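PDB 3FG2: putative rubredoxin reductase from Rhodopseudomonas palustris, which probably passes electrons from NADH through its bound FAD to a ferredoxin that serves the cytochrome P450 CYP199A2. Local coordinates for residues R21-D34 with F67-M79. Numbering follows the deposited sequence.
With FAD (flavin-adenine dinucleotide), chain B.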
ATOM      1  N   ARG A  21     -11.498  16.814  12.699  1.00 36.93           N
ATOM      2  CA  ARG A  21     -11.298  18.057  13.437  1.00 38.77           C
ATOM      3  C   ARG A  21     -11.329  19.274  12.520  1.00 40.03           C
ATOM      4  O   ARG A  21     -11.980  20.273  12.829  1.00 40.15           O
ATOM      5  CB  ARG A  21      -9.972  18.031  14.207  1.00 38.43           C
ATOM      6  CG  ARG A  21     -10.017  17.244  15.516  1.00 37.78           C
ATOM      7  CD  ARG A  21     -11.207  17.661  16.391  1.00 37.17           C
ATOM      8  NE  ARG A  21     -11.133  17.087  17.731  1.00 35.27           N
ATOM      9  CZ  ARG A  21     -12.179  16.612  18.396  1.00 34.71           C
ATOM     10  NH1 ARG A  21     -13.382  16.645  17.841  1.00 35.89           N
ATOM     11  NH2 ARG A  21     -12.023  16.091  19.605  1.00 34.39           N
ATOM     12  N   GLN A  22     -10.621  19.197  11.399  1.00 40.52           N
ATOM     13  CA  GLN A  22     -10.609  20.314  10.463  1.00 42.26           C
ATOM     14  C   GLN A  22     -12.034  20.719  10.131  1.00 41.58           C
ATOM     15  O   GLN A  22     -12.332  21.901  10.003  1.00 43.17           O
ATOM     16  CB  GLN A  22      -9.865  19.940   9.179  1.00 43.45           C
ATOM     17  CG  GLN A  22      -8.356  19.846   9.349  1.00 45.75           C
ATOM     18  CD  GLN A  22      -7.657  19.488   8.057  1.00 46.63           C
ATOM     19  OE1 GLN A  22      -7.804  20.176   7.049  1.00 48.04           O
ATOM     20  NE2 GLN A  22      -6.891  18.406   8.079  1.00 47.14           N
ATOM     21  N   ALA A  23     -12.914  19.731  10.003  1.00 41.48           N
ATOM     22  CA  ALA A  23     -14.314  19.983   9.688  1.00 40.98           C
ATOM     23  C   ALA A  23     -15.100  20.388  10.934  1.00 41.08           C
ATOM     24  O   ALA A  23     -16.333  20.414  10.925  1.00 41.63           O
ATOM     25  CB  ALA A  23     -14.937  18.746   9.051  1.00 40.58           C
ATOM     26  N   LYS A  24     -14.378  20.689  12.008  1.00 41.47           N
ATOM     27  CA  LYS A  24     -14.992  21.120  13.258  1.00 42.68           C
ATOM     28  C   LYS A  24     -15.974  20.139  13.898  1.00 43.80           C
ATOM     29  O   LYS A  24     -17.051  20.540  14.346  1.00 43.81           O
ATOM     30  CB  LYS A  24     -15.703  22.460  13.051  1.00 43.84           C
ATOM     31  CG  LYS A  24     -14.943  23.690  13.535  1.00 45.56           C
ATOM     32  CD  LYS A  24     -13.759  24.056  12.650  1.00 47.08           C
ATOM     33  CE  LYS A  24     -12.482  23.361  13.086  1.00 48.28           C
ATOM     34  NZ  LYS A  24     -11.305  23.862  12.321  1.00 48.82           N
ATOM     35  N   TYR A  25     -15.614  18.858  13.944  1.00 43.93           N
ATOM     36  CA  TYR A  25     -16.489  17.868  14.570  1.00 42.16           C
ATOM     37  C   TYR A  25     -16.499  18.182  16.068  1.00 42.21           C
ATOM     38  O   TYR A  25     -15.445  18.306  16.692  1.00 41.73           O
ATOM     39  CB  TYR A  25     -15.959  16.452  14.344  1.00 39.95           C
ATOM     40  CG  TYR A  25     -16.924  15.385  14.800  1.00 38.52           C
ATOM     41  CD1 TYR A  25     -18.080  15.106  14.070  1.00 38.89           C
ATOM     42  CD2 TYR A  25     -16.703  14.675  15.977  1.00 36.46           C
ATOM     43  CE1 TYR A  25     -18.992  14.147  14.505  1.00 38.38           C
ATOM     44  CE2 TYR A  25     -17.607  13.716  16.420  1.00 37.42           C
ATOM     45  CZ  TYR A  25     -18.749  13.456  15.682  1.00 38.06           C
ATOM     46  OH  TYR A  25     -19.646  12.504  16.120  1.00 39.59           O
ATOM     47  N   PRO A  26     -17.690  18.317  16.665  1.00 43.01           N
ATOM     48  CA  PRO A  26     -17.817  18.625  18.093  1.00 43.81           C
ATOM     49  C   PRO A  26     -17.555  17.467  19.059  1.00 44.37           C
ATOM     50  O   PRO A  26     -16.983  17.665  20.133  1.00 44.28           O
ATOM     51  CB  PRO A  26     -19.246  19.146  18.194  1.00 43.85           C
ATOM     52  CG  PRO A  26     -19.961  18.284  17.202  1.00 44.61           C
ATOM     53  CD  PRO A  26     -19.013  18.303  16.014  1.00 44.41           C
ATOM     54  N   GLY A  27     -17.976  16.267  18.672  1.00 44.47           N
ATOM     55  CA  GLY A  27     -17.801  15.101  19.520  1.00 42.78           C
ATOM     56  C   GLY A  27     -16.376  14.732  19.884  1.00 42.76           C
ATOM     57  O   GLY A  27     -15.413  15.390  19.471  1.00 42.81           O
ATOM     58  N   ARG A  28     -16.257  13.665  20.670  1.00 42.23           N
ATOM     59  CA  ARG A  28     -14.970  13.145  21.130  1.00 40.66           C
ATOM     60  C   ARG A  28     -14.355  12.274  20.038  1.00 38.41           C
ATOM     61  O   ARG A  28     -15.073  11.642  19.263  1.00 36.38           O
ATOM     62  CB  ARG A  28     -15.187  12.307  22.393  1.00 42.15           C
ATOM     63  CG  ARG A  28     -13.947  11.642  22.960  1.00 43.81           C
ATOM     64  CD  ARG A  28     -14.346  10.565  23.965  1.00 45.02           C
ATOM     65  NE  ARG A  28     -13.197   9.969  24.645  1.00 47.56           N
ATOM     66  CZ  ARG A  28     -13.266   8.886  25.415  1.00 48.47           C
ATOM     67  NH1 ARG A  28     -14.427   8.272  25.603  1.00 48.25           N
ATOM     68  NH2 ARG A  28     -12.175   8.418  26.003  1.00 49.11           N
ATOM     69  N   ILE A  29     -13.028  12.240  19.979  1.00 38.05           N
ATOM     70  CA  ILE A  29     -12.329  11.438  18.974  1.00 36.94           C
ATOM     71  C   ILE A  29     -11.198  10.621  19.587  1.00 36.07           C
ATOM     72  O   ILE A  29     -10.171  11.169  19.999  1.00 33.40           O
ATOM     73  CB  ILE A  29     -11.737  12.323  17.854  1.00 36.61           C
ATOM     74  CG1 ILE A  29     -12.855  13.119  17.172  1.00 35.41           C
ATOM     75  CG2 ILE A  29     -11.001  11.449  16.840  1.00 36.06           C
ATOM     76  CD1 ILE A  29     -12.372  14.059  16.082  1.00 33.72           C
ATOM     77  N   ALA A  30     -11.392   9.306  19.631  1.00 36.56           N
ATOM     78  CA  ALA A  30     -10.396   8.397  20.192  1.00 36.73           C
ATOM     79  C   ALA A  30      -9.735   7.583  19.086  1.00 35.11           C
ATOM     80  O   ALA A  30     -10.409   6.916  18.301  1.00 34.98           O
ATOM     81  CB  ALA A  30     -11.057   7.467  21.209  1.00 37.94           C
ATOM     82  N   LEU A  31      -8.410   7.640  19.034  1.00 33.90           N
ATOM     83  CA  LEU A  31      -7.649   6.930  18.012  1.00 32.88           C
ATOM     84  C   LEU A  31      -6.903   5.746  18.622  1.00 31.93           C
ATOM     85  O   LEU A  31      -5.865   5.924  19.249  1.00 32.30           O
ATOM     86  CB  LEU A  31      -6.636   7.885  17.371  1.00 32.75           C
ATOM     87  CG  LEU A  31      -6.386   7.853  15.860  1.00 33.03           C
ATOM     88  CD1 LEU A  31      -5.024   8.490  15.580  1.00 30.10           C
ATOM     89  CD2 LEU A  31      -6.416   6.425  15.337  1.00 34.43           C
ATOM     90  N   ILE A  32      -7.425   4.541  18.430  1.00 31.23           N
ATOM     91  CA  ILE A  32      -6.792   3.336  18.969  1.00 30.41           C
ATOM     92  C   ILE A  32      -5.570   2.944  18.140  1.00 30.96           C
ATOM     93  O   ILE A  32      -5.692   2.585  16.967  1.00 30.69           O
ATOM     94  CB  ILE A  32      -7.793   2.175  18.983  1.00 29.84           C
ATOM     95  CG1 ILE A  32      -9.036   2.607  19.762  1.00 28.58           C
ATOM     96  CG2 ILE A  32      -7.154   0.932  19.603  1.00 29.71           C
ATOM     97  CD1 ILE A  32     -10.268   1.790  19.463  1.00 31.13           C
ATOM     98  N   ASN A  33      -4.396   3.009  18.760  1.00 30.51           N
ATOM     99  CA  ASN A  33      -3.143   2.697  18.080  1.00 31.64           C
ATOM    100  C   ASN A  33      -2.442   1.489  18.705  1.00 32.29           C
ATOM    101  O   ASN A  33      -1.897   1.590  19.806  1.00 32.84           O
ATOM    102  CB  ASN A  33      -2.241   3.936  18.133  1.00 31.12           C
ATOM    103  CG  ASN A  33      -0.926   3.733  17.424  1.00 32.86           C
ATOM    104  OD1 ASN A  33      -0.836   2.956  16.468  1.00 33.67           O
ATOM    105  ND2 ASN A  33       0.110   4.449  17.873  1.00 29.92           N
ATOM    106  N   ASP A  34      -2.440   0.355  17.997  1.00 32.15           N
ATOM    107  CA  ASP A  34      -1.822  -0.867  18.520  1.00 32.53           C
ATOM    108  C   ASP A  34      -0.327  -1.038  18.257  1.00 32.83           C
ATOM    109  O   ASP A  34       0.197  -2.148  18.361  1.00 33.06           O
ATOM    110  CB  ASP A  34      -2.555  -2.109  18.005  1.00 31.82           C
ATOM    111  CG  ASP A  34      -2.244  -2.409  16.555  1.00 34.25           C
ATOM    112  OD1 ASP A  34      -2.724  -3.444  16.041  1.00 34.41           O
ATOM    113  OD2 ASP A  34      -1.516  -1.611  15.928  1.00 35.67           O
ATOM    114  N   PHE A  67      -1.664  15.727  18.800  1.00 45.51           N
ATOM    115  CA  PHE A  67      -2.893  15.062  19.213  1.00 46.80           C
ATOM    116  C   PHE A  67      -3.581  15.725  20.401  1.00 47.85           C
ATOM    117  O   PHE A  67      -4.807  15.674  20.526  1.00 46.68           O
ATOM    118  CB  PHE A  67      -2.608  13.587  19.510  1.00 45.37           C
ATOM    119  CG  PHE A  67      -2.004  12.854  18.350  1.00 43.63           C
ATOM    120  CD1 PHE A  67      -0.637  12.927  18.098  1.00 43.60           C
ATOM    121  CD2 PHE A  67      -2.813  12.155  17.459  1.00 43.03           C
ATOM    122  CE1 PHE A  67      -0.083  12.318  16.975  1.00 43.31           C
ATOM    123  CE2 PHE A  67      -2.270  11.542  16.330  1.00 43.40           C
ATOM    124  CZ  PHE A  67      -0.903  11.625  16.087  1.00 42.72           C
ATOM    125  N   GLN A  68      -2.786  16.354  21.262  1.00 49.33           N
ATOM    126  CA  GLN A  68      -3.312  17.033  22.438  1.00 50.62           C
ATOM    127  C   GLN A  68      -3.982  18.337  22.002  1.00 50.51           C
ATOM    128  O   GLN A  68      -5.124  18.618  22.371  1.00 50.32           O
ATOM    129  CB  GLN A  68      -2.172  17.318  23.418  1.00 52.46           C
ATOM    130  CG  GLN A  68      -1.247  16.119  23.619  1.00 56.72           C
ATOM    131  CD  GLN A  68      -0.130  16.383  24.618  1.00 59.03           C
ATOM    132  OE1 GLN A  68       0.541  17.417  24.559  1.00 60.39           O
ATOM    133  NE2 GLN A  68       0.085  15.438  25.532  1.00 58.47           N
ATOM    134  N   ASP A  69      -3.270  19.118  21.194  1.00 49.24           N
ATOM    135  CA  ASP A  69      -3.785  20.386  20.694  1.00 47.36           C
ATOM    136  C   ASP A  69      -5.034  20.185  19.837  1.00 46.93           C
ATOM    137  O   ASP A  69      -5.865  21.086  19.710  1.00 45.67           O
ATOM    138  CB  ASP A  69      -2.719  21.087  19.850  1.00 47.48           C
ATOM    139  CG  ASP A  69      -1.431  21.328  20.611  1.00 48.44           C
ATOM    140  OD1 ASP A  69      -0.465  21.835  19.999  1.00 49.04           O
ATOM    141  OD2 ASP A  69      -1.385  21.013  21.819  1.00 49.18           O
ATOM    142  N   GLN A  70      -5.160  18.997  19.251  1.00 46.17           N
ATOM    143  CA  GLN A  70      -6.289  18.689  18.381  1.00 44.69           C
ATOM    144  C   GLN A  70      -7.442  17.975  19.074  1.00 43.59           C
ATOM    145  O   GLN A  70      -8.474  17.706  18.454  1.00 42.51           O
ATOM    146  CB  GLN A  70      -5.815  17.845  17.198  1.00 44.24           C
ATOM    147  CG  GLN A  70      -4.795  18.529  16.303  1.00 42.56           C
ATOM    148  CD  GLN A  70      -5.317  19.820  15.712  1.00 41.27           C
ATOM    149  OE1 GLN A  70      -6.495  19.926  15.378  1.00 40.05           O
ATOM    150  NE2 GLN A  70      -4.436  20.804  15.563  1.00 40.46           N
ATOM    151  N   ALA A  71      -7.271  17.672  20.356  1.00 42.92           N
ATOM    152  CA  ALA A  71      -8.307  16.979  21.114  1.00 42.03           C
ATOM    153  C   ALA A  71      -8.550  15.583  20.549  1.00 41.27           C
ATOM    154  O   ALA A  71      -9.664  15.060  20.620  1.00 39.98           O
ATOM    155  CB  ALA A  71      -9.605  17.780  21.098  1.00 42.30           C
ATOM    156  N   ILE A  72      -7.505  14.992  19.972  1.00 41.11           N
ATOM    157  CA  ILE A  72      -7.598  13.643  19.423  1.00 40.57           C
ATOM    158  C   ILE A  72      -6.960  12.716  20.441  1.00 39.92           C
ATOM    159  O   ILE A  72      -5.743  12.710  20.619  1.00 39.46           O
ATOM    160  CB  ILE A  72      -6.856  13.509  18.072  1.00 40.77           C
ATOM    161  CG1 ILE A  72      -7.550  14.370  17.015  1.00 41.05           C
ATOM    162  CG2 ILE A  72      -6.835  12.051  17.633  1.00 38.54           C
ATOM    163  CD1 ILE A  72      -6.916  14.309  15.639  1.00 42.53           C
ATOM    164  N   GLU A  73      -7.796  11.937  21.112  1.00 40.10           N
ATOM    165  CA  GLU A  73      -7.333  11.020  22.142  1.00 41.77           C
ATOM    166  C   GLU A  73      -6.572   9.834  21.556  1.00 41.39           C
ATOM    167  O   GLU A  73      -7.170   8.939  20.949  1.00 41.81           O
ATOM    168  CB  GLU A  73      -8.532  10.524  22.955  1.00 43.88           C
ATOM    169  CG  GLU A  73      -8.198  10.128  24.376  1.00 45.75           C
ATOM    170  CD  GLU A  73      -9.404   9.596  25.113  1.00 47.34           C
ATOM    171  OE1 GLU A  73     -10.454  10.278  25.100  1.00 47.09           O
ATOM    172  OE2 GLU A  73      -9.298   8.499  25.706  1.00 47.86           O
ATOM    173  N   LEU A  74      -5.254   9.828  21.749  1.00 39.68           N
ATOM    174  CA  LEU A  74      -4.407   8.755  21.238  1.00 38.74           C
ATOM    175  C   LEU A  74      -4.258   7.638  22.262  1.00 39.00           C
ATOM    176  O   LEU A  74      -3.466   7.751  23.197  1.00 40.17           O
ATOM    177  CB  LEU A  74      -3.028   9.298  20.882  1.00 36.08           C
ATOM    178  CG  LEU A  74      -2.192   8.341  20.039  1.00 35.90           C
ATOM    179  CD1 LEU A  74      -2.902   8.097  18.719  1.00 33.43           C
ATOM    180  CD2 LEU A  74      -0.804   8.925  19.810  1.00 35.60           C
ATOM    181  N   ILE A  75      -5.007   6.555  22.074  1.00 38.59           N
ATOM    182  CA  ILE A  75      -4.975   5.426  22.999  1.00 39.61           C
ATOM    183  C   ILE A  75      -4.049   4.293  22.562  1.00 40.30           C
ATOM    184  O   ILE A  75      -4.279   3.643  21.539  1.00 39.98           O
ATOM    185  CB  ILE A  75      -6.381   4.824  23.186  1.00 39.76           C
ATOM    186  CG1 ILE A  75      -7.365   5.909  23.620  1.00 39.07           C
ATOM    187  CG2 ILE A  75      -6.330   3.703  24.217  1.00 39.97           C
ATOM    188  CD1 ILE A  75      -8.787   5.419  23.721  1.00 37.62           C
ATOM    189  N   SER A  76      -3.014   4.044  23.356  1.00 40.68           N
ATOM    190  CA  SER A  76      -2.067   2.980  23.055  1.00 41.28           C
ATOM    191  C   SER A  76      -2.660   1.620  23.427  1.00 41.75           C
ATOM    192  O   SER A  76      -2.351   1.070  24.484  1.00 41.25           O
ATOM    193  CB  SER A  76      -0.765   3.206  23.824  1.00 41.21           C
ATOM    194  OG  SER A  76       0.213   2.250  23.459  1.00 42.06           O
ATOM    195  N   ASP A  77      -3.517   1.087  22.557  1.00 42.39           N
ATOM    196  CA  ASP A  77      -4.153  -0.205  22.795  1.00 42.42           C
ATOM    197  C   ASP A  77      -4.531  -0.885  21.478  1.00 42.26           C
ATOM    198  O   ASP A  77      -4.053  -0.496  20.413  1.00 42.10           O
ATOM    199  CB  ASP A  77      -5.405  -0.025  23.652  1.00 45.56           C
ATOM    200  CG  ASP A  77      -5.617  -1.173  24.619  1.00 48.56           C
ATOM    201  OD1 ASP A  77      -4.830  -1.277  25.582  1.00 50.61           O
ATOM    202  OD2 ASP A  77      -6.556  -1.973  24.415  1.00 49.83           O
ATOM    203  N   ARG A  78      -5.396  -1.893  21.558  1.00 40.34           N
ATOM    204  CA  ARG A  78      -5.841  -2.631  20.377  1.00 39.56           C
ATOM    205  C   ARG A  78      -7.279  -3.131  20.549  1.00 38.43           C
ATOM    206  O   ARG A  78      -7.631  -3.631  21.614  1.00 38.84           O
ATOM    207  CB  ARG A  78      -4.914  -3.828  20.146  1.00 41.11           C
ATOM    208  CG  ARG A  78      -5.360  -4.775  19.050  1.00 44.14           C
ATOM    209  CD  ARG A  78      -4.549  -6.068  19.076  1.00 48.43           C
ATOM    210  NE  ARG A  78      -4.969  -7.009  18.034  1.00 51.69           N
ATOM    211  CZ  ARG A  78      -4.691  -6.872  16.739  1.00 52.55           C
ATOM    212  NH1 ARG A  78      -3.982  -5.832  16.313  1.00 52.75           N
ATOM    213  NH2 ARG A  78      -5.131  -7.771  15.867  1.00 52.22           N
ATOM    214  N   MET A  79      -8.114  -2.993  19.520  1.00 36.28           N
ATOM    215  CA  MET A  79      -9.483  -3.488  19.635  1.00 36.65           C
ATOM    216  C   MET A  79      -9.449  -4.982  19.348  1.00 36.39           C
ATOM    217  O   MET A  79      -8.690  -5.436  18.489  1.00 35.82           O
ATOM    218  CB  MET A  79     -10.446  -2.782  18.659  1.00 35.84           C
ATOM    219  CG  MET A  79     -10.411  -3.252  17.204  1.00 37.20           C
ATOM    220  SD  MET A  79     -12.082  -3.367  16.439  1.00 34.36           S
ATOM    221  CE  MET A  79     -12.438  -1.747  16.133  1.00 37.06           C
TER
HETATM  222  PA  FAD B 449      -2.078   1.119   7.627  1.00 26.04           P
HETATM  223  O1A FAD B 449      -1.502  -0.241   7.463  1.00 24.05           O
HETATM  224  O2A FAD B 449      -1.323   2.228   7.441  1.00 25.47           O
HETATM  225  O5B FAD B 449      -2.342   1.109   9.142  1.00 24.90           O
HETATM  226  C5B FAD B 449      -3.159   0.113   9.836  1.00 25.89           C
HETATM  227  C4B FAD B 449      -2.864   0.358  11.332  1.00 25.82           C
HETATM  228  O4B FAD B 449      -3.959  -0.274  12.098  1.00 24.46           O
HETATM  229  C3B FAD B 449      -1.566  -0.274  11.868  1.00 27.30           C
HETATM  230  O3B FAD B 449      -0.751   0.546  12.647  1.00 30.34           O
HETATM  231  C2B FAD B 449      -2.077  -1.531  12.513  1.00 27.08           C
HETATM  232  O2B FAD B 449      -1.186  -2.093  13.426  1.00 27.50           O
HETATM  233  C1B FAD B 449      -3.314  -1.015  13.185  1.00 27.42           C
HETATM  234  N9A FAD B 449      -4.334  -1.995  13.567  1.00 28.16           N
HETATM  235  C8A FAD B 449      -4.689  -3.129  12.883  1.00 28.21           C
HETATM  236  N7A FAD B 449      -5.645  -3.822  13.490  1.00 29.32           N
HETATM  237  C5A FAD B 449      -5.933  -3.116  14.621  1.00 29.92           C
HETATM  238  C6A FAD B 449      -6.899  -3.358  15.716  1.00 31.86           C
HETATM  239  N6A FAD B 449      -7.707  -4.390  15.778  1.00 33.57           N
HETATM  240  N1A FAD B 449      -6.901  -2.398  16.708  1.00 32.68           N
HETATM  241  C2A FAD B 449      -6.072  -1.301  16.684  1.00 32.09           C
HETATM  242  N3A FAD B 449      -5.163  -1.008  15.724  1.00 31.63           N
HETATM  243  C4A FAD B 449      -5.130  -1.947  14.709  1.00 29.84           C
HETATM  244  N1  FAD B 449       1.354   3.509  -0.958  1.00 20.90           N
HETATM  245  C2  FAD B 449       1.586   4.467  -1.856  1.00 21.55           C
HETATM  246  O2  FAD B 449       0.691   5.042  -2.398  1.00 21.84           O
HETATM  247  N3  FAD B 449       2.915   4.864  -2.217  1.00 21.24           N
HETATM  248  C4  FAD B 449       4.027   4.272  -1.645  1.00 23.27           C
HETATM  249  O4  FAD B 449       5.141   4.639  -1.973  1.00 25.16           O
HETATM  250  C4X FAD B 449       3.786   3.224  -0.657  1.00 22.39           C
HETATM  251  N5  FAD B 449       4.836   2.614  -0.055  1.00 22.12           N
HETATM  252  C5X FAD B 449       4.573   1.632   0.883  1.00 20.30           C
HETATM  253  C6  FAD B 449       5.688   1.012   1.515  1.00 19.35           C
HETATM  254  C7  FAD B 449       5.526   0.028   2.469  1.00 18.35           C
HETATM  255  C7M FAD B 449       6.747  -0.600   3.111  1.00 18.38           C
HETATM  256  C8  FAD B 449       4.176  -0.401   2.850  1.00 18.14           C
HETATM  257  C8M FAD B 449       3.923  -1.471   3.889  1.00 13.57           C
HETATM  258  C9  FAD B 449       3.063   0.202   2.228  1.00 17.70           C
HETATM  259  C9A FAD B 449       3.248   1.213   1.254  1.00 20.48           C
HETATM  260  N10 FAD B 449       2.146   1.891   0.583  1.00 21.33           N
HETATM  261  C10 FAD B 449       2.388   2.869  -0.341  1.00 20.51           C
HETATM  262  C1' FAD B 449       0.770   1.480   0.956  1.00 18.76           C
HETATM  263  C2' FAD B 449       0.230   2.376   2.113  1.00 20.47           C
HETATM  264  O2' FAD B 449       1.145   2.310   3.184  1.00 21.53           O
HETATM  265  C3' FAD B 449      -1.133   1.849   2.512  1.00 19.73           C
HETATM  266  O3' FAD B 449      -2.027   1.958   1.410  1.00 19.89           O
HETATM  267  C4' FAD B 449      -1.672   2.651   3.684  1.00 21.07           C
HETATM  268  O4' FAD B 449      -0.771   2.560   4.819  1.00 19.28           O
HETATM  269  C5' FAD B 449      -3.025   2.097   4.061  1.00 21.06           C
HETATM  270  O5' FAD B 449      -3.531   2.924   5.307  1.00 21.57           O
HETATM  271  P   FAD B 449      -4.352   2.238   6.362  1.00 24.67           P
HETATM  272  O1P FAD B 449      -4.645   3.407   7.345  1.00 26.46           O
HETATM  273  O2P FAD B 449      -5.480   1.580   5.874  1.00 25.23           O
HETATM  274  O3P FAD B 449      -3.554   1.213   7.041  1.00 26.60           O
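Arg21, bent at chi2 (-50°), lays its guanidinium edge against the carbonyls of the Schellman turn that follows helix 64-69: NE meets Gln70 O at 2.8 Å in the guanidinium plane, while NH2 reaches Ala71 O from above the carbonyl plane. NH1 turns back to Gly27 O, and Ile29 CD1 rests on one face, toward its rim. Replacing Arg21 by an alanine is likely to leave these three carbonyls without the guanidinium that gathers them and to untie Gly27 from the Gln70-Ala71 turn. Parallel strands 29-32 and 72-75 follow, joined by a ladder from Glu73 N on Ile29 O to Asn33 N on Ile75 O. On one side of the sheet Arg28 grips Glu73 side-on in a salt bridge, NE and NH2 both on OE1 (2.8 and 2.7 Å), guanidinium and carboxylate planes 28° apart. On the other, Leu31 CD1 packs alongside Leu74 CD1 at 3.8 Å, and Leu74 CD2 sits over the Phe67 ring. Beyond the strands, Asp34 OD1 forms a nearly coplanar salt bridge with Arg78 NH1 (2.7 Å); OD2 accepts a hydrogen bond from FAD O2B, and the Arg78 guanidinium lies over the adenine amino group, whose N6A donates one to Met79 O. The pair closes a Rossmann-type beta-alpha-beta unit, with 72-75 at one edge of the parallel sheet, 29-32 against strand 4-7, and helix 11-22 packed on Ile29 and Ile72.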